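Local coordinates for protein lectin (Polyandrocarpa misakiensis, PDB 1BYF) that binds galactose through calcium as a C-type lectin and serves in the tunicate's defence against microorganisms, at residues A17-C21 with R116-E120. Sequence-based numbering, arbitrary orientation.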
# COMPACT_ATOMS: atom_id res chain seq x y z
N ALA A 17 1.12 17.02 1.55
CA ALA A 17 0.85 15.66 1.09
C ALA A 17 0.77 15.67 -0.44
O ALA A 17 1.29 14.76 -1.10
CB ALA A 17 -0.43 15.11 1.68
N GLY A 18 0.13 16.69 -1.01
CA GLY A 18 0.02 16.78 -2.47
C GLY A 18 1.40 16.85 -3.12
O GLY A 18 1.72 16.13 -4.06
N THR A 19 2.25 17.73 -2.60
CA THR A 19 3.61 17.91 -3.08
C THR A 19 4.44 16.65 -2.90
O THR A 19 5.27 16.29 -3.73
CB THR A 19 4.27 19.05 -2.28
OG1 THR A 19 3.51 20.25 -2.47
CG2 THR A 19 5.70 19.29 -2.73
N TYR A 20 4.24 15.99 -1.76
CA TYR A 20 4.94 14.75 -1.44
C TYR A 20 4.70 13.72 -2.54
O TYR A 20 5.63 13.09 -3.04
CB TYR A 20 4.43 14.23 -0.09
CG TYR A 20 4.99 12.90 0.35
CD1 TYR A 20 4.44 11.71 -0.13
CD2 TYR A 20 6.06 12.81 1.23
CE1 TYR A 20 4.94 10.49 0.25
CE2 TYR A 20 6.56 11.58 1.63
CZ TYR A 20 5.99 10.43 1.13
OH TYR A 20 6.47 9.19 1.48
N CYS A 21 3.43 13.54 -2.91
CA CYS A 21 3.08 12.57 -3.94
C CYS A 21 3.59 13.02 -5.31
O CYS A 21 4.15 12.24 -6.08
CB CYS A 21 1.57 12.33 -4.00
SG CYS A 21 0.83 11.57 -2.53
N ARG A 116 -1.16 10.97 7.79
CA ARG A 116 -0.38 10.09 6.91
C ARG A 116 -0.79 10.35 5.46
O ARG A 116 -1.76 11.05 5.19
CB ARG A 116 -0.54 8.64 7.34
CG ARG A 116 0.26 8.28 8.58
CD ARG A 116 -0.09 6.90 9.10
NE ARG A 116 0.87 6.39 10.07
CZ ARG A 116 1.06 6.84 11.30
NH1 ARG A 116 0.33 7.85 11.80
NH2 ARG A 116 1.99 6.28 12.07
N VAL A 117 -0.02 9.79 4.54
CA VAL A 117 -0.23 10.04 3.12
C VAL A 117 -0.39 8.77 2.29
O VAL A 117 0.29 7.76 2.51
CB VAL A 117 0.97 10.85 2.58
CG1 VAL A 117 0.75 11.23 1.11
CG2 VAL A 117 1.19 12.11 3.41
N ILE A 118 -1.27 8.86 1.31
CA ILE A 118 -1.54 7.80 0.36
C ILE A 118 -1.46 8.40 -1.05
O ILE A 118 -2.19 9.34 -1.35
CB ILE A 118 -2.93 7.17 0.51
CG1 ILE A 118 -3.12 6.71 1.96
CG2 ILE A 118 -3.10 6.00 -0.46
CD1 ILE A 118 -4.53 6.21 2.25
N CYS A 119 -0.56 7.86 -1.86
CA CYS A 119 -0.41 8.32 -3.23
C CYS A 119 -0.80 7.21 -4.20
O CYS A 119 -0.73 6.03 -3.87
CB CYS A 119 1.03 8.73 -3.55
SG CYS A 119 1.81 9.80 -2.34
N GLU A 120 -1.18 7.64 -5.40
CA GLU A 120 -1.56 6.73 -6.46
C GLU A 120 -0.90 7.11 -7.79
O GLU A 120 -0.47 8.24 -8.02
CB GLU A 120 -3.08 6.69 -6.69
CG GLU A 120 -3.67 7.92 -7.36
CD GLU A 120 -5.11 7.79 -7.79
OE1 GLU A 120 -5.98 7.37 -6.98
OE2 GLU A 120 -5.43 8.12 -8.96
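Every other residue of strand 116-120 faces the helical turn 17-21, so that Val117 and Cys119 supply nearly all of the strand's share of the contact. At the N-terminal end of the segment, Arg116 has its CB directed away from the helix, and its NE forms a salt bridge with Asp9. Val117 comes next and fits among three helix residues: its CG2 lies 3.8 Å from Ala17 CB, while its CG1 reaches Tyr20 CD1 at 3.9 Å and Cys21 SG at 3.7 Å. Ala17, small and a full turn before Cys21, lets the valine come close to the helix. Ile118 turns its side chain to the other face of the strand, against Ile5, Phe7 and Tyr53. At Cys119 the packing becomes covalent. Its SG is bonded to Cys21 SG at 2.0 Å, with a chi3 of -79°, close to the unstrained value for a disulfide, and the two CA atoms stand 5.5 Å apart. The same Cys119 SG also meets the edge of the Tyr20 ring, 5.2 Å from its centroid, a sulfur-aromatic contact. Beyond it, Glu120 points away from the helix and its carboxylate accepts hydrogen bonds from the backbone of Ser30 and Ala32. Joining the first helix to the last strand by a disulfide is a hallmark of the C-type lectin fold. The contact is buried and distant from the calcium site; Tyr20 OH reaches out to hydrogen-bond Glu4 of the second subunit. The axes of 17-21 and 116-120 cross at 43°, 8.6 Å apart at closest approach; helix 14-22 lies on one face of strand 115-122, which pairs with strands 3-8 and 27-28 antiparallel and with 53-55 in parallel.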